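Local coordinates for protein Polyphosphate:AMP phosphotransferase (Pseudomonas aeruginosa PAO1, PDB 3CZP) that uses inorganic polyphosphate as phosphate donor to convert AMP to ADP and, less efficiently, GMP to GDP, with magnesium as cofactor, at residues Val44-Asn49 and Leu148-Trp153; Gln75-Pro80 and Gly104-Asn109; Trp91-Arg96 and Gly108-Gln113; Arg95-Lys100 and Ala343-Trp348. All coordinates share one frame; numbering follows the deposited sequence.

Contact 1. Residues Val44-Asn49 and Leu148-Trp153; sequences VIILIN and LLFKFW
Strands 44-49 and 148-153 lie side by side and run the same way in the parallel sheet of the N-terminal PPK2 domain, where the strand order 2-3-1-4-5 of a P-loop kinase puts 44-49 in the centre. Five backbone hydrogen bonds join them, Ile-45 and Leu-47 each both giving and accepting. The straightest runs from Leu-47 N to Phe-150 O (2.9 Å, 173° at the hydrogen), and the most bent is the last, Asn-49 N to Phe-152 O at 139°. Leu-47 packs from CB to CD1. Its CB sits 3.9 Å from Phe-150 O; CG, anti to the carbonyl carbon, meets Leu-149 CD1 at 4.1 Å; and CD1 at the tip rests 3.9 Å from Lys-151 CG, the two chains side by side. Beyond that apolar stem the lysine bends at chi3 and leads its ammonium away to Glu-139, Thr-203 O and Tyr-111 OH. On the other face of the sheet Val-44, Ile-46 and Ile-48 are set against the two phenylalanines: Ile-46 CG2 touches the edge of the Phe-152 ring in plane, 3.9 Å from CD2, and Val-44 CG1 comes to the edge of Phe-150. Helix 218-238 covers this face. The face of Val-44, Ile-46 and Ile-48 is thus apolar; the other is mostly so, but also carries Asn-49, bonded to Asn-109, and Lys-151, in a salt bridge with Glu-139.

Contact 2. Residues Gln75-Pro80 and Gly104-Asn109; sequences QSFLRP and GIFFGN
The Phe-106 ring takes the edge of Phe-77 on one face, with Phe-77 CE1 3.7 Å above its plane and offset toward the rim. The result, in the parallel sheet of the P-loop kinase fold where edge strand 72-76 meets 103-107, is a T-shaped pair, planes at 78° and centroids 5.1 Å apart. Phe-77 in turn has the carbonyls of Phe-107 and Gly-108 near the plane of its own ring, at the edge, and makes a second edge-to-face pair with Phe-93 of helix 91-96. The edge of Phe-107 holds Gln-75 O in plane, and its ring is in cation-pi contact with Arg-327 of the second subunit. Phe-77, Phe-106 and Phe-93 lie on one face of the sheet, while Phe-107 projects from the other. Within 75-80 and 104-109, two backbone hydrogen bonds join the strands: Gln-75 N gives to Ile-105 O at 2.8 Å, nearly along the C=O axis, and Gln-75 O accepts from Phe-107 N in the carbonyl plane. Gln-75 CG lies alongside Phe-106, 3.8 Å from CE1, after which a bend at chi2 (-77°) turns the amide. Gly-108 takes a positive phi of 47°, its CA 3.6 Å from Leu-78 CD2. Its buried carbonyl has no polar partner in the model and is lined by carbon: Gly-108 O is 3.2 Å from Phe-77 CB and equally near Leu-78 CD2. Asn-109 turns back on its own strand, ND2 giving to Phe-106 O at 3.0 Å; the acceptor lies in the amide plane, while the donor stands above the carbonyl plane.

Contact 3. Residues Trp91-Arg96 and Gly108-Gln113; sequences WRFWRR and GNWYSQ. With ACT (acetate ion), chain F.
A capping box starts helix 110-119: Asn-109 at the N-cap accepts from Tyr-111 N through OD1, and Asn-109 N gives to Ser-112 OG, both bonds weak. Against this first turn stands Phe-93 of helix 91-96, which carries most of the contact. Trp-110 meets it in a T-shaped pair, edge to face with planes at 81°, CE3 standing 3.5 Å above the centre of the Phe-93 ring. The opposite face of that ring is covered by CG of the adjoining Arg-92, so the phenyl group is held between an aliphatic stem and an indole edge. At its rim Gln-113 OE1 lies in the ring plane, 3.5 Å from CZ, brought there by a chain extended beyond CG. In the P-loop kinase fold of this domain the two helices flank strand 103-107 in sequence, and the contact brings the first against the N-terminal turn of the second. Trp-110 CG takes the crowded position between backbone N and carbonyl carbon (chi1 41°), while NE1 at the far side of the indole bonds to Glu-139. Arg-92 and Gln-113 come tip to tip, NH1 and NE2 3.6 Å apart as two donors, with their planes nearly perpendicular. Elsewhere on helix 91-96, Trp-91 CH2 lies 3.5 Å above the centre of the Arg-95 guanidinium, which pairs with Glu-84 and with Glu-83 of the second subunit. Arg-96 grips one oxygen of an acetate, probably from the crystallisation liquor, NH1 and NH2 each lying 3.1 Å from ACT O.

Contact 4. Residues Arg95-Lys100 and Ala343-Trp348; sequences RRLPPK and AQPYLW. With ACT (acetate ion), chain F.
Here the two fused PPK2 domains of one chain meet: 95-100, leaving helix 91-96 of the first, lies along 343-348, the bend before helix 348-351 of the second. Leu-97 is the main bump. Its CD1 pushes toward the type I turn 345-348, crossing Pro-345 obliquely at 4.0 Å from CG and approaching Trp-348 CD1 only loosely, while Leu-142 of helix 125-144 also packs on the leucine. Gln-344 fills the hollow beside it. Its CG sits 3.5 Å above the centre of the Trp-348 indole, and a bend at chi2 (-80°) carries the amide in among Leu-97, Pro-98 and Pro-99. There NE2 gives to Leu-97 O at 3.2 Å, the acceptor in the amide plane but the donor well above the carbonyl plane, and OE1 rests 3.6 Å from Leu-97 CB. Farther on, Pro-99 CB fits against Ala-343 CB, 4.0 Å away. The extended Lys-100 lies across the backbone of Ala-343 and ends with NZ on Arg-342 O. One backbone bond fastens this end, from Lys-100 N to a lone pair of Ala-343 O at 3.0 Å. Water molecules link the two segments. One accepts from Trp-348 NE1 beside the carbonyls of Arg-95 and Leu-97. A second bridges the domains, donating to Pro-98 O at 2.6 Å and to Gln-344 OE1 at 2.8 Å.

Contacts 1 and 2 belong to the same parallel sheet, their centres about 12 Å apart; strands 44-50 and 103-107 are neighbours in it and bond directly, Ile-46 with Gly-104 and Phe-106. Contact 3 shares Gly-108 and Asn-109 with contact 2, only about 6 Å off, and Asn-109 bonds back to Asn-49 of contact 1. Helix 91-96 leads on to contact 4, about 13 Å from contact 3 and sharing Arg-95 and Arg-96. Along the chain contacts 2 and 3 both fall between 44-49 and 148-153, whereas contact 4 reaches forward to 343-348, tying the apparently inactive N-terminal PPK2 domain to the C-terminal one.

Contact 1. Residues Val44-Asn49 and Leu148-Trp153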
# COMPACT_ATOMS: atom_id res chain seq x y z
N VAL A 44 8.35 -16.81 -0.45
CA VAL A 44 7.75 -18.11 -0.56
C VAL A 44 6.24 -17.98 -0.73
O VAL A 44 5.61 -17.29 0.01
CB VAL A 44 8.07 -18.99 0.66
CG1 VAL A 44 7.36 -20.38 0.52
CG2 VAL A 44 9.52 -19.17 0.73
N ILE A 45 5.71 -18.60 -1.79
CA ILE A 45 4.29 -18.58 -2.03
C ILE A 45 3.76 -19.99 -2.08
O ILE A 45 4.30 -20.84 -2.79
CB ILE A 45 3.93 -17.85 -3.38
CG1 ILE A 45 4.54 -16.46 -3.36
CG2 ILE A 45 2.32 -17.93 -3.66
CD1 ILE A 45 4.59 -15.75 -4.77
N ILE A 46 2.69 -20.22 -1.33
CA ILE A 46 2.05 -21.52 -1.23
C ILE A 46 0.58 -21.40 -1.62
O ILE A 46 -0.15 -20.67 -1.02
CB ILE A 46 2.15 -22.11 0.22
CG1 ILE A 46 3.62 -22.16 0.73
CG2 ILE A 46 1.42 -23.43 0.32
CD1 ILE A 46 3.75 -22.42 2.31
N LEU A 47 0.20 -22.09 -2.70
CA LEU A 47 -1.21 -22.19 -3.15
C LEU A 47 -1.85 -23.46 -2.62
O LEU A 47 -1.26 -24.53 -2.62
CB LEU A 47 -1.30 -22.13 -4.65
CG LEU A 47 -0.50 -21.04 -5.43
CD1 LEU A 47 -0.84 -21.13 -6.95
CD2 LEU A 47 -0.64 -19.66 -4.82
N ILE A 48 -3.09 -23.29 -2.19
CA ILE A 48 -3.87 -24.32 -1.50
C ILE A 48 -5.14 -24.47 -2.29
O ILE A 48 -5.87 -23.50 -2.44
CB ILE A 48 -4.18 -23.94 0.03
CG1 ILE A 48 -2.86 -23.70 0.78
CG2 ILE A 48 -5.08 -24.95 0.69
CD1 ILE A 48 -1.94 -24.94 0.92
N ASN A 49 -5.35 -25.68 -2.82
CA ASN A 49 -6.42 -26.01 -3.72
C ASN A 49 -6.85 -27.47 -3.56
O ASN A 49 -6.20 -28.22 -2.85
CB ASN A 49 -5.92 -25.81 -5.14
CG ASN A 49 -5.72 -24.31 -5.53
OD1 ASN A 49 -4.57 -23.83 -5.58
ND2 ASN A 49 -6.82 -23.59 -5.81
N LEU A 148 9.93 -18.84 -4.67
CA LEU A 148 9.72 -20.24 -4.41
C LEU A 148 8.22 -20.53 -4.25
O LEU A 148 7.60 -20.15 -3.28
CB LEU A 148 10.50 -20.68 -3.16
CG LEU A 148 10.41 -22.15 -2.75
CD1 LEU A 148 11.07 -23.07 -3.79
CD2 LEU A 148 11.00 -22.35 -1.31
N LEU A 149 7.69 -21.25 -5.24
CA LEU A 149 6.27 -21.41 -5.43
C LEU A 149 5.88 -22.86 -5.28
O LEU A 149 6.30 -23.75 -6.06
CB LEU A 149 5.88 -20.93 -6.83
CG LEU A 149 4.41 -21.18 -7.20
CD1 LEU A 149 3.45 -20.44 -6.26
CD2 LEU A 149 4.13 -20.75 -8.61
N PHE A 150 5.11 -23.13 -4.26
CA PHE A 150 4.54 -24.45 -4.03
C PHE A 150 3.06 -24.44 -4.42
O PHE A 150 2.35 -23.49 -4.07
CB PHE A 150 4.62 -24.79 -2.54
CG PHE A 150 6.02 -24.95 -2.02
CD1 PHE A 150 6.65 -26.22 -2.04
CD2 PHE A 150 6.69 -23.88 -1.42
CE1 PHE A 150 7.91 -26.38 -1.50
CE2 PHE A 150 7.96 -24.05 -0.93
CZ PHE A 150 8.57 -25.28 -0.98
N LYS A 151 2.56 -25.49 -5.08
CA LYS A 151 1.12 -25.65 -5.30
C LYS A 151 0.62 -27.04 -4.80
O LYS A 151 1.06 -28.08 -5.26
CB LYS A 151 0.77 -25.46 -6.77
CG LYS A 151 1.40 -24.24 -7.42
CD LYS A 151 0.91 -24.07 -8.79
CE LYS A 151 1.95 -24.51 -9.82
NZ LYS A 151 1.29 -24.39 -11.03
N PHE A 152 -0.34 -27.03 -3.88
CA PHE A 152 -0.81 -28.25 -3.30
C PHE A 152 -2.25 -28.42 -3.67
O PHE A 152 -3.09 -27.53 -3.46
CB PHE A 152 -0.63 -28.29 -1.77
CG PHE A 152 0.77 -28.30 -1.33
CD1 PHE A 152 1.54 -29.46 -1.34
CD2 PHE A 152 1.35 -27.13 -0.84
CE1 PHE A 152 2.86 -29.42 -0.89
CE2 PHE A 152 2.65 -27.11 -0.35
CZ PHE A 152 3.40 -28.22 -0.40
N TRP A 153 -2.52 -29.60 -4.21
CA TRP A 153 -3.86 -30.06 -4.47
C TRP A 153 -4.22 -31.19 -3.51
O TRP A 153 -3.70 -32.30 -3.61
CB TRP A 153 -3.97 -30.55 -5.93
CG TRP A 153 -5.33 -31.16 -6.28
CD1 TRP A 153 -5.80 -32.36 -5.91
CD2 TRP A 153 -6.35 -30.55 -7.06
NE1 TRP A 153 -7.08 -32.54 -6.37
CE2 TRP A 153 -7.43 -31.44 -7.09
CE3 TRP A 153 -6.47 -29.33 -7.72
CZ2 TRP A 153 -8.57 -31.18 -7.82
CZ3 TRP A 153 -7.64 -29.07 -8.42
CH2 TRP A 153 -8.65 -29.97 -8.46

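Contact 2. Residues Gln75-Pro80 and Gly104-Asn109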
# COMPACT_ATOMS: atom_id res chain seq x y z
N GLN A 75 -3.96 -15.55 3.03
CA GLN A 75 -4.97 -14.77 2.30
C GLN A 75 -6.04 -15.67 1.69
O GLN A 75 -5.77 -16.81 1.36
CB GLN A 75 -4.35 -14.06 1.11
CG GLN A 75 -3.06 -13.31 1.35
CD GLN A 75 -3.25 -12.01 2.02
OE1 GLN A 75 -4.38 -11.53 2.15
NE2 GLN A 75 -2.15 -11.39 2.43
N SER A 76 -7.25 -15.13 1.56
CA SER A 76 -8.19 -15.63 0.56
C SER A 76 -8.73 -14.48 -0.30
O SER A 76 -8.75 -13.33 0.14
CB SER A 76 -9.32 -16.42 1.19
OG SER A 76 -10.19 -16.86 0.15
N PHE A 77 -9.11 -14.81 -1.54
CA PHE A 77 -9.37 -13.80 -2.58
C PHE A 77 -10.75 -13.84 -3.22
O PHE A 77 -10.99 -13.17 -4.28
CB PHE A 77 -8.32 -13.88 -3.70
CG PHE A 77 -6.91 -13.57 -3.27
CD1 PHE A 77 -6.04 -14.58 -2.91
CD2 PHE A 77 -6.44 -12.27 -3.34
CE1 PHE A 77 -4.77 -14.34 -2.59
CE2 PHE A 77 -5.10 -11.99 -2.98
CZ PHE A 77 -4.27 -13.02 -2.61
N LEU A 78 -11.68 -14.56 -2.60
CA LEU A 78 -13.02 -14.67 -3.19
C LEU A 78 -14.10 -13.75 -2.52
O LEU A 78 -15.29 -14.11 -2.47
CB LEU A 78 -13.50 -16.14 -3.19
CG LEU A 78 -12.52 -17.27 -3.57
CD1 LEU A 78 -13.18 -18.67 -3.43
CD2 LEU A 78 -11.87 -17.08 -4.99
N ARG A 79 -13.68 -12.63 -1.95
CA ARG A 79 -14.59 -11.54 -1.56
C ARG A 79 -13.85 -10.26 -1.83
O ARG A 79 -13.28 -9.66 -0.93
CB ARG A 79 -14.94 -11.60 -0.09
CG ARG A 79 -15.91 -12.72 0.25
CD ARG A 79 -16.63 -12.44 1.57
NE ARG A 79 -17.98 -13.03 1.65
CZ ARG A 79 -18.24 -14.28 2.06
NH1 ARG A 79 -17.24 -15.09 2.41
NH2 ARG A 79 -19.51 -14.71 2.14
N PRO A 80 -13.87 -9.84 -3.09
CA PRO A 80 -13.11 -8.68 -3.48
C PRO A 80 -13.73 -7.40 -2.94
O PRO A 80 -14.96 -7.32 -2.82
CB PRO A 80 -13.21 -8.70 -5.00
CG PRO A 80 -14.33 -9.50 -5.32
CD PRO A 80 -14.67 -10.39 -4.20
N GLY A 104 3.67 -16.31 2.06
CA GLY A 104 2.27 -16.01 1.84
C GLY A 104 1.58 -17.29 1.44
O GLY A 104 2.08 -18.03 0.59
N ILE A 105 0.42 -17.55 2.04
CA ILE A 105 -0.36 -18.77 1.71
C ILE A 105 -1.74 -18.32 1.18
O ILE A 105 -2.46 -17.57 1.84
CB ILE A 105 -0.58 -19.68 2.94
CG1 ILE A 105 0.76 -20.07 3.60
CG2 ILE A 105 -1.51 -20.92 2.51
CD1 ILE A 105 0.63 -21.01 4.79
N PHE A 106 -2.04 -18.71 -0.05
CA PHE A 106 -3.20 -18.24 -0.81
C PHE A 106 -4.24 -19.33 -0.97
O PHE A 106 -4.08 -20.27 -1.75
CB PHE A 106 -2.76 -17.80 -2.21
CG PHE A 106 -1.86 -16.57 -2.24
CD1 PHE A 106 -1.51 -15.88 -1.09
CD2 PHE A 106 -1.39 -16.09 -3.44
CE1 PHE A 106 -0.66 -14.73 -1.17
CE2 PHE A 106 -0.58 -14.93 -3.50
CZ PHE A 106 -0.25 -14.27 -2.38
N PHE A 107 -5.37 -19.11 -0.32
CA PHE A 107 -6.58 -19.81 -0.61
C PHE A 107 -7.32 -18.97 -1.69
O PHE A 107 -6.97 -17.78 -1.97
CB PHE A 107 -7.52 -19.87 0.60
CG PHE A 107 -7.07 -20.77 1.75
CD1 PHE A 107 -7.55 -22.06 1.89
CD2 PHE A 107 -6.31 -20.25 2.78
CE1 PHE A 107 -7.17 -22.86 2.98
CE2 PHE A 107 -5.95 -21.02 3.86
CZ PHE A 107 -6.39 -22.35 3.96
N GLY A 108 -8.35 -19.54 -2.26
CA GLY A 108 -9.20 -18.80 -3.24
C GLY A 108 -8.36 -18.06 -4.28
O GLY A 108 -8.66 -16.89 -4.60
N ASN A 109 -7.32 -18.72 -4.81
CA ASN A 109 -6.34 -18.04 -5.61
C ASN A 109 -6.87 -18.05 -7.09
O ASN A 109 -8.04 -18.29 -7.33
CB ASN A 109 -4.99 -18.73 -5.41
CG ASN A 109 -5.08 -20.23 -5.60
OD1 ASN A 109 -5.58 -20.72 -6.63
ND2 ASN A 109 -4.66 -20.97 -4.62

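Contact 3. Residues Trp91-Arg96 and Gly108-Gln113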
# COMPACT_ATOMS: atom_id res chain seq x y z
N TRP A 91 -4.59 -7.60 -10.36
CA TRP A 91 -4.12 -6.59 -9.41
C TRP A 91 -4.20 -7.05 -7.96
O TRP A 91 -3.30 -6.82 -7.17
CB TRP A 91 -4.94 -5.32 -9.63
CG TRP A 91 -4.51 -4.14 -8.79
CD1 TRP A 91 -3.53 -3.21 -9.09
CD2 TRP A 91 -5.10 -3.74 -7.57
NE1 TRP A 91 -3.46 -2.29 -8.08
CE2 TRP A 91 -4.42 -2.58 -7.14
CE3 TRP A 91 -6.18 -4.19 -6.83
CZ2 TRP A 91 -4.77 -1.90 -5.97
CZ3 TRP A 91 -6.51 -3.54 -5.67
CH2 TRP A 91 -5.82 -2.41 -5.24
N ARG A 92 -5.31 -7.66 -7.59
CA ARG A 92 -5.50 -8.05 -6.22
C ARG A 92 -4.53 -9.09 -5.74
O ARG A 92 -4.28 -9.20 -4.51
CB ARG A 92 -6.88 -8.61 -6.05
CG ARG A 92 -7.08 -9.89 -6.74
CD ARG A 92 -8.54 -10.35 -6.55
NE ARG A 92 -9.37 -9.60 -7.48
CZ ARG A 92 -10.67 -9.81 -7.68
NH1 ARG A 92 -11.32 -10.75 -6.99
NH2 ARG A 92 -11.29 -9.10 -8.60
N PHE A 93 -4.05 -9.95 -6.64
CA PHE A 93 -3.01 -10.90 -6.27
C PHE A 93 -1.66 -10.19 -6.12
O PHE A 93 -0.88 -10.42 -5.15
CB PHE A 93 -2.91 -12.00 -7.33
CG PHE A 93 -4.18 -12.76 -7.50
CD1 PHE A 93 -4.74 -13.42 -6.42
CD2 PHE A 93 -4.79 -12.84 -8.72
CE1 PHE A 93 -5.91 -14.10 -6.55
CE2 PHE A 93 -5.98 -13.56 -8.84
CZ PHE A 93 -6.52 -14.17 -7.73
N TRP A 94 -1.35 -9.32 -7.04
CA TRP A 94 -0.07 -8.54 -6.93
C TRP A 94 0.01 -7.78 -5.61
O TRP A 94 1.06 -7.72 -4.95
CB TRP A 94 0.06 -7.52 -8.09
CG TRP A 94 0.43 -8.11 -9.45
CD1 TRP A 94 -0.42 -8.47 -10.44
CD2 TRP A 94 1.75 -8.40 -9.92
NE1 TRP A 94 0.30 -8.99 -11.51
CE2 TRP A 94 1.63 -8.97 -11.20
CE3 TRP A 94 3.01 -8.28 -9.37
CZ2 TRP A 94 2.74 -9.36 -11.97
CZ3 TRP A 94 4.12 -8.67 -10.15
CH2 TRP A 94 3.96 -9.19 -11.42
N ARG A 95 -1.13 -7.23 -5.20
CA ARG A 95 -1.24 -6.45 -4.00
C ARG A 95 -0.84 -7.25 -2.76
O ARG A 95 -0.29 -6.67 -1.78
CB ARG A 95 -2.65 -5.84 -3.86
CG ARG A 95 -2.88 -5.22 -2.53
CD ARG A 95 -3.77 -4.07 -2.44
NE ARG A 95 -5.14 -4.47 -2.27
CZ ARG A 95 -6.11 -3.65 -1.88
NH1 ARG A 95 -5.86 -2.40 -1.52
NH2 ARG A 95 -7.33 -4.11 -1.79
N ARG A 96 -1.09 -8.56 -2.77
CA ARG A 96 -0.81 -9.41 -1.58
C ARG A 96 0.39 -10.30 -1.69
O ARG A 96 0.63 -11.14 -0.81
CB ARG A 96 -2.00 -10.33 -1.24
CG ARG A 96 -3.34 -9.66 -1.04
CD ARG A 96 -3.25 -8.52 -0.09
NE ARG A 96 -4.58 -7.88 0.01
CZ ARG A 96 -4.85 -6.72 0.64
NH1 ARG A 96 -3.89 -6.00 1.25
NH2 ARG A 96 -6.13 -6.28 0.69
N GLY A 108 -8.35 -19.54 -2.26
CA GLY A 108 -9.20 -18.80 -3.24
C GLY A 108 -8.36 -18.06 -4.28
O GLY A 108 -8.66 -16.89 -4.60
N ASN A 109 -7.32 -18.72 -4.81
CA ASN A 109 -6.34 -18.04 -5.61
C ASN A 109 -6.87 -18.05 -7.09
O ASN A 109 -8.04 -18.29 -7.33
CB ASN A 109 -4.99 -18.73 -5.41
CG ASN A 109 -5.08 -20.23 -5.60
OD1 ASN A 109 -5.58 -20.72 -6.63
ND2 ASN A 109 -4.66 -20.97 -4.62
N TRP A 110 -6.00 -17.83 -8.05
CA TRP A 110 -6.42 -17.81 -9.45
C TRP A 110 -7.03 -19.16 -9.94
O TRP A 110 -7.97 -19.18 -10.69
CB TRP A 110 -5.26 -17.30 -10.30
CG TRP A 110 -3.90 -17.79 -9.96
CD1 TRP A 110 -3.27 -18.84 -10.50
CD2 TRP A 110 -2.99 -17.22 -8.99
NE1 TRP A 110 -2.02 -18.97 -9.97
CE2 TRP A 110 -1.82 -18.00 -9.03
CE3 TRP A 110 -3.05 -16.14 -8.09
CZ2 TRP A 110 -0.70 -17.71 -8.24
CZ3 TRP A 110 -1.95 -15.88 -7.28
CH2 TRP A 110 -0.80 -16.66 -7.36
N TYR A 111 -6.54 -20.29 -9.46
CA TYR A 111 -7.09 -21.61 -9.76
C TYR A 111 -8.49 -21.84 -9.27
O TYR A 111 -9.33 -22.34 -10.02
CB TYR A 111 -6.16 -22.69 -9.24
CG TYR A 111 -4.83 -22.64 -9.89
CD1 TYR A 111 -4.71 -22.89 -11.26
CD2 TYR A 111 -3.70 -22.32 -9.20
CE1 TYR A 111 -3.50 -22.84 -11.90
CE2 TYR A 111 -2.49 -22.25 -9.83
CZ TYR A 111 -2.39 -22.56 -11.20
OH TYR A 111 -1.15 -22.50 -11.86
N SER A 112 -8.78 -21.47 -8.03
CA SER A 112 -10.13 -21.56 -7.49
C SER A 112 -11.05 -20.72 -8.36
O SER A 112 -12.12 -21.14 -8.71
CB SER A 112 -10.23 -21.07 -6.04
OG SER A 112 -9.09 -21.45 -5.29
N GLN A 113 -10.63 -19.51 -8.69
CA GLN A 113 -11.42 -18.65 -9.54
C GLN A 113 -11.79 -19.30 -10.88
O GLN A 113 -12.99 -19.41 -11.19
CB GLN A 113 -10.71 -17.32 -9.75
CG GLN A 113 -10.57 -16.45 -8.46
CD GLN A 113 -10.08 -15.05 -8.78
OE1 GLN A 113 -9.31 -14.86 -9.72
NE2 GLN A 113 -10.49 -14.07 -7.96
C ACT F . -5.91 -2.62 2.53
O ACT F . -5.69 -3.83 2.62
OXT ACT F . -7.11 -2.32 2.60
CH3 ACT F . -4.82 -1.61 2.35

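Contact 4. Residues Arg95-Lys100 and Ala343-Trp348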
# COMPACT_ATOMS: atom_id res chain seq x y z
N ARG A 95 -1.13 -7.23 -5.20
CA ARG A 95 -1.24 -6.45 -4.00
C ARG A 95 -0.84 -7.25 -2.76
O ARG A 95 -0.29 -6.67 -1.78
CB ARG A 95 -2.65 -5.84 -3.86
CG ARG A 95 -2.88 -5.22 -2.53
CD ARG A 95 -3.77 -4.07 -2.44
NE ARG A 95 -5.14 -4.47 -2.27
CZ ARG A 95 -6.11 -3.65 -1.88
NH1 ARG A 95 -5.86 -2.40 -1.52
NH2 ARG A 95 -7.33 -4.11 -1.79
N ARG A 96 -1.09 -8.56 -2.77
CA ARG A 96 -0.81 -9.41 -1.58
C ARG A 96 0.39 -10.30 -1.69
O ARG A 96 0.63 -11.14 -0.81
CB ARG A 96 -2.00 -10.33 -1.24
CG ARG A 96 -3.34 -9.66 -1.04
CD ARG A 96 -3.25 -8.52 -0.09
NE ARG A 96 -4.58 -7.88 0.01
CZ ARG A 96 -4.85 -6.72 0.64
NH1 ARG A 96 -3.89 -6.00 1.25
NH2 ARG A 96 -6.13 -6.28 0.69
N LEU A 97 1.24 -10.08 -2.69
CA LEU A 97 2.44 -10.90 -2.76
C LEU A 97 3.29 -10.66 -1.50
O LEU A 97 3.39 -9.53 -1.05
CB LEU A 97 3.19 -10.68 -4.06
CG LEU A 97 2.46 -11.04 -5.34
CD1 LEU A 97 3.35 -10.68 -6.50
CD2 LEU A 97 2.04 -12.54 -5.50
N PRO A 98 3.90 -11.75 -0.91
CA PRO A 98 4.73 -11.53 0.27
C PRO A 98 6.10 -11.08 -0.17
O PRO A 98 6.57 -11.51 -1.19
CB PRO A 98 4.85 -12.93 0.88
CG PRO A 98 4.62 -13.85 -0.30
CD PRO A 98 3.91 -13.16 -1.35
N PRO A 99 6.72 -10.19 0.59
CA PRO A 99 8.06 -9.71 0.30
C PRO A 99 9.14 -10.78 0.48
O PRO A 99 8.96 -11.80 1.17
CB PRO A 99 8.24 -8.56 1.30
CG PRO A 99 7.16 -8.75 2.35
CD PRO A 99 6.11 -9.61 1.80
N LYS A 100 10.30 -10.54 -0.07
CA LYS A 100 11.43 -11.39 0.19
C LYS A 100 11.61 -11.66 1.65
O LYS A 100 11.47 -10.73 2.49
CB LYS A 100 12.69 -10.73 -0.39
CG LYS A 100 12.65 -10.62 -1.88
CD LYS A 100 13.87 -9.84 -2.38
CE LYS A 100 13.80 -9.59 -3.88
NZ LYS A 100 14.99 -8.82 -4.30
N ALA A 343 11.84 -5.39 -2.63
CA ALA A 343 11.48 -6.64 -1.94
C ALA A 343 10.45 -7.43 -2.74
O ALA A 343 10.03 -8.50 -2.32
CB ALA A 343 10.92 -6.33 -0.57
N GLN A 344 10.06 -6.92 -3.92
CA GLN A 344 8.95 -7.54 -4.71
C GLN A 344 9.41 -7.75 -6.17
O GLN A 344 10.43 -7.21 -6.59
CB GLN A 344 7.78 -6.61 -4.67
CG GLN A 344 7.22 -6.42 -3.32
CD GLN A 344 6.31 -7.58 -2.91
OE1 GLN A 344 5.99 -8.43 -3.73
NE2 GLN A 344 5.94 -7.64 -1.67
N PRO A 345 8.70 -8.58 -6.94
CA PRO A 345 9.06 -8.73 -8.34
C PRO A 345 8.86 -7.43 -9.13
O PRO A 345 8.02 -6.61 -8.79
CB PRO A 345 8.07 -9.77 -8.84
CG PRO A 345 7.03 -9.75 -7.91
CD PRO A 345 7.57 -9.45 -6.60
N TYR A 346 9.65 -7.28 -10.17
CA TYR A 346 9.71 -6.05 -10.97
C TYR A 346 8.37 -5.33 -11.24
O TYR A 346 8.25 -4.13 -10.94
CB TYR A 346 10.41 -6.34 -12.30
CG TYR A 346 10.57 -5.12 -13.18
CD1 TYR A 346 11.42 -4.06 -12.80
CD2 TYR A 346 9.93 -5.03 -14.40
CE1 TYR A 346 11.57 -2.90 -13.61
CE2 TYR A 346 10.10 -3.90 -15.21
CZ TYR A 346 10.93 -2.85 -14.82
OH TYR A 346 11.06 -1.74 -15.65
N LEU A 347 7.35 -6.02 -11.77
CA LEU A 347 6.10 -5.29 -12.17
C LEU A 347 5.24 -4.87 -11.03
O LEU A 347 4.30 -4.11 -11.22
CB LEU A 347 5.26 -6.14 -13.15
CG LEU A 347 5.95 -6.28 -14.52
CD1 LEU A 347 5.28 -7.31 -15.41
CD2 LEU A 347 6.16 -4.82 -15.20
N TRP A 348 5.47 -5.41 -9.83
CA TRP A 348 4.73 -5.01 -8.63
C TRP A 348 4.65 -3.49 -8.44
O TRP A 348 3.58 -2.95 -8.11
CB TRP A 348 5.37 -5.71 -7.40
CG TRP A 348 4.64 -5.52 -6.11
CD1 TRP A 348 3.71 -6.34 -5.53
CD2 TRP A 348 4.88 -4.48 -5.17
NE1 TRP A 348 3.29 -5.84 -4.33
CE2 TRP A 348 4.02 -4.71 -4.06
CE3 TRP A 348 5.73 -3.37 -5.14
CZ2 TRP A 348 3.98 -3.86 -2.95
CZ3 TRP A 348 5.73 -2.55 -4.00
CH2 TRP A 348 4.84 -2.79 -2.94
C ACT F . -5.91 -2.62 2.53
O ACT F . -5.69 -3.83 2.62
OXT ACT F . -7.11 -2.32 2.60
CH3 ACT F . -4.82 -1.61 2.35
O HOH W 1 2.40 -7.02 -1.67
O HOH W 2 6.99 -11.08 -3.71
O HOH W 3 13.62 -7.52 -6.81